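Local coordinates for IPT/TIG domain-containing protein BACOVA_02650 (Bacteroides ovatus, PDB 5E7G), which binds polysaccharide at the bacterial cell surface and probably captures xyloglucan before its transport into the periplasm for degradation, at residues A[133-138]-A[177-182]. Sequence-based numbering, arbitrary orientation.
Sequences VYLSTE and GYLVVE
Y134 pairs with V180, and S136 with Y178, in the antiparallel ladder joining the two central strands of a four-stranded sheet in an immunoglobulin-like IPT/TIG domain. Each couple exchanges two backbone hydrogen bonds; those of the first are Y134 N to V180 O (3.1 Å) and V180 N to Y134 O (2.8 Å). V133 and L135, which face V181 and L179 in the non-hydrogen-bonded pairs, turn their CA-H toward V180 O and Y178 O, the carbonyls that also accept the N-H of Y134 and S136.

The main side-chain contact is a CH-pi interaction on the face shared by Y134, S136, Y178 and V180. With chi1 at 67°, Y134 CG sits between its own backbone N and carbonyl carbon, which lays a face of the ring over V180. V180 CB lies 3.6 Å from the centroid of the Y134 ring, 18° off the ring normal, while V180 CG2 comes within 3.4 Å of Y134 CE1. With an alanine here in place of Y134, V180 would probably lose its aromatic cover, and a gap would probably open beside E182. E182 OE1 meets the edge of the Y134 ring, while E182 OE2 forms a salt bridge with R146.

On the other face, L135 and L179 contribute to the hydrophobic interior of the domain, where I105 and I108 of strand 104-109 pack on L179. Here the two leucines meet obliquely, L135 CD2 touching L179 CB at 3.7 Å.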
ATOM      1  N   VAL A 133     -26.752  10.491  -9.497  1.00 59.47           N
ATOM      2  CA  VAL A 133     -25.693   9.663  -8.930  1.00 59.10           C
ATOM      3  C   VAL A 133     -26.243   8.267  -8.659  1.00 64.89           C
ATOM      4  O   VAL A 133     -27.294   8.125  -8.036  1.00 58.54           O
ATOM      5  CB  VAL A 133     -25.129  10.249  -7.625  1.00 61.61           C
ATOM      6  CG1 VAL A 133     -23.912   9.454  -7.179  1.00 56.43           C
ATOM      7  CG2 VAL A 133     -24.766  11.714  -7.809  1.00 59.83           C
ATOM      8  N   TYR A 134     -25.535   7.242  -9.130  1.00 65.24           N
ATOM      9  CA  TYR A 134     -26.010   5.871  -8.983  1.00 58.58           C
ATOM     10  C   TYR A 134     -24.889   4.849  -8.804  1.00 60.38           C
ATOM     11  O   TYR A 134     -23.742   5.075  -9.203  1.00 58.48           O
ATOM     12  CB  TYR A 134     -26.871   5.484 -10.194  1.00 65.43           C
ATOM     13  CG  TYR A 134     -26.144   5.391 -11.523  1.00 56.07           C
ATOM     14  CD1 TYR A 134     -25.468   4.235 -11.889  1.00 55.29           C
ATOM     15  CD2 TYR A 134     -26.170   6.443 -12.430  1.00 55.26           C
ATOM     16  CE1 TYR A 134     -24.820   4.139 -13.104  1.00 57.34           C
ATOM     17  CE2 TYR A 134     -25.525   6.352 -13.650  1.00 60.86           C
ATOM     18  CZ  TYR A 134     -24.852   5.199 -13.982  1.00 59.50           C
ATOM     19  OH  TYR A 134     -24.208   5.106 -15.196  1.00 59.95           O
ATOM     20  N   LEU A 135     -25.248   3.732  -8.178  1.00 61.44           N
ATOM     21  CA  LEU A 135     -24.379   2.571  -8.057  1.00 55.90           C
ATOM     22  C   LEU A 135     -24.798   1.544  -9.096  1.00 58.91           C
ATOM     23  O   LEU A 135     -25.981   1.431  -9.409  1.00 71.95           O
ATOM     24  CB  LEU A 135     -24.464   1.968  -6.657  1.00 56.25           C
ATOM     25  CG  LEU A 135     -24.178   2.912  -5.495  1.00 53.26           C
ATOM     26  CD1 LEU A 135     -24.512   2.237  -4.179  1.00 51.40           C
ATOM     27  CD2 LEU A 135     -22.720   3.348  -5.531  1.00 59.44           C
ATOM     28  N   SER A 136     -23.838   0.799  -9.630  1.00 52.19           N
ATOM     29  CA  SER A 136     -24.140  -0.219 -10.630  1.00 59.02           C
ATOM     30  C   SER A 136     -23.129  -1.359 -10.596  1.00 70.17           C
ATOM     31  O   SER A 136     -21.955  -1.159 -10.287  1.00 66.80           O
ATOM     32  CB  SER A 136     -24.176   0.400 -12.027  1.00 71.85           C
ATOM     33  OG  SER A 136     -24.542  -0.562 -13.004  1.00 79.80           O
ATOM     34  N   THR A 137     -23.601  -2.555 -10.930  1.00 79.63           N
ATOM     35  CA  THR A 137     -22.761  -3.748 -10.929  1.00 72.53           C
ATOM     36  C   THR A 137     -21.786  -3.735 -12.099  1.00 71.75           C
ATOM     37  O   THR A 137     -20.756  -4.412 -12.070  1.00 78.79           O
ATOM     38  CB  THR A 137     -23.612  -5.025 -11.006  1.00 71.88           C
ATOM     39  OG1 THR A 137     -24.325  -5.051 -12.250  1.00 83.26           O
ATOM     40  CG2 THR A 137     -24.601  -5.081  -9.851  1.00 66.78           C
ATOM     41  N   GLU A 138     -22.123  -2.964 -13.126  1.00 72.79           N
ATOM     42  CA  GLU A 138     -21.297  -2.848 -14.321  1.00 73.14           C
ATOM     43  C   GLU A 138     -21.207  -1.387 -14.763  1.00 73.64           C
ATOM     44  O   GLU A 138     -21.971  -0.538 -14.297  1.00 70.67           O
ATOM     45  CB  GLU A 138     -21.860  -3.727 -15.437  1.00 76.71           C
ATOM     46  CG  GLU A 138     -23.356  -3.556 -15.674  1.00 85.17           C
ATOM     47  CD  GLU A 138     -23.957  -4.690 -16.489  1.00100.05           C
ATOM     48  OE1 GLU A 138     -23.686  -5.867 -16.161  1.00100.68           O
ATOM     49  OE2 GLU A 138     -24.701  -4.404 -17.456  1.00 97.44           O
ATOM     50  N   GLY A 177     -19.116  -3.190  -7.271  1.00 57.02           N
ATOM     51  CA  GLY A 177     -19.462  -2.625  -8.556  1.00 65.14           C
ATOM     52  C   GLY A 177     -18.848  -1.255  -8.731  1.00 64.57           C
ATOM     53  O   GLY A 177     -17.649  -1.065  -8.511  1.00 54.17           O
ATOM     54  N   TYR A 178     -19.686  -0.295  -9.109  1.00 63.17           N
ATOM     55  CA  TYR A 178     -19.223   1.039  -9.450  1.00 57.04           C
ATOM     56  C   TYR A 178     -20.129   2.119  -8.887  1.00 61.04           C
ATOM     57  O   TYR A 178     -21.314   1.896  -8.652  1.00 58.11           O
ATOM     58  CB  TYR A 178     -19.126   1.175 -10.968  1.00 53.38           C
ATOM     59  CG  TYR A 178     -18.201   0.155 -11.579  1.00 57.16           C
ATOM     60  CD1 TYR A 178     -16.844   0.417 -11.722  1.00 59.88           C
ATOM     61  CD2 TYR A 178     -18.677  -1.079 -11.993  1.00 61.76           C
ATOM     62  CE1 TYR A 178     -15.988  -0.520 -12.274  1.00 59.86           C
ATOM     63  CE2 TYR A 178     -17.828  -2.022 -12.544  1.00 61.50           C
ATOM     64  CZ  TYR A 178     -16.484  -1.737 -12.682  1.00 64.77           C
ATOM     65  OH  TYR A 178     -15.633  -2.668 -13.231  1.00 70.73           O
ATOM     66  N   LEU A 179     -19.538   3.283  -8.644  1.00 62.40           N
ATOM     67  CA  LEU A 179     -20.290   4.490  -8.343  1.00 56.82           C
ATOM     68  C   LEU A 179     -20.126   5.425  -9.535  1.00 56.29           C
ATOM     69  O   LEU A 179     -19.023   5.580 -10.059  1.00 53.16           O
ATOM     70  CB  LEU A 179     -19.799   5.140  -7.052  1.00 53.22           C
ATOM     71  CG  LEU A 179     -20.503   6.433  -6.633  1.00 50.54           C
ATOM     72  CD1 LEU A 179     -20.515   6.553  -5.117  1.00 46.38           C
ATOM     73  CD2 LEU A 179     -19.832   7.656  -7.250  1.00 49.07           C
ATOM     74  N   VAL A 180     -21.229   6.025  -9.967  1.00 59.70           N
ATOM     75  CA  VAL A 180     -21.232   6.895 -11.136  1.00 54.30           C
ATOM     76  C   VAL A 180     -21.781   8.273 -10.784  1.00 60.75           C
ATOM     77  O   VAL A 180     -22.830   8.387 -10.150  1.00 50.87           O
ATOM     78  CB  VAL A 180     -22.068   6.303 -12.283  1.00 55.58           C
ATOM     79  CG1 VAL A 180     -22.099   7.257 -13.477  1.00 64.51           C
ATOM     80  CG2 VAL A 180     -21.506   4.958 -12.702  1.00 55.86           C
ATOM     81  N   VAL A 181     -21.056   9.307 -11.201  1.00 55.65           N
ATOM     82  CA  VAL A 181     -21.526  10.680 -11.108  1.00 51.61           C
ATOM     83  C   VAL A 181     -21.878  11.130 -12.513  1.00 49.86           C
ATOM     84  O   VAL A 181     -21.014  11.224 -13.383  1.00 58.78           O
ATOM     85  CB  VAL A 181     -20.475  11.617 -10.483  1.00 57.92           C
ATOM     86  CG1 VAL A 181     -20.932  13.078 -10.547  1.00 52.27           C
ATOM     87  CG2 VAL A 181     -20.209  11.212  -9.042  1.00 42.24           C
ATOM     88  N   GLU A 182     -23.163  11.389 -12.725  1.00 59.23           N
ATOM     89  CA  GLU A 182     -23.689  11.736 -14.037  1.00 63.82           C
ATOM     90  C   GLU A 182     -23.835  13.251 -14.172  1.00 64.68           C
ATOM     91  O   GLU A 182     -24.655  13.864 -13.484  1.00 52.42           O
ATOM     92  CB  GLU A 182     -25.032  11.041 -14.251  1.00 64.57           C
ATOM     93  CG  GLU A 182     -25.416  10.817 -15.692  1.00 64.93           C
ATOM     94  CD  GLU A 182     -26.518   9.786 -15.829  1.00 71.83           C
ATOM     95  OE1 GLU A 182     -26.302   8.770 -16.526  1.00 80.67           O
ATOM     96  OE2 GLU A 182     -27.596   9.984 -15.229  1.00 70.45           O
TER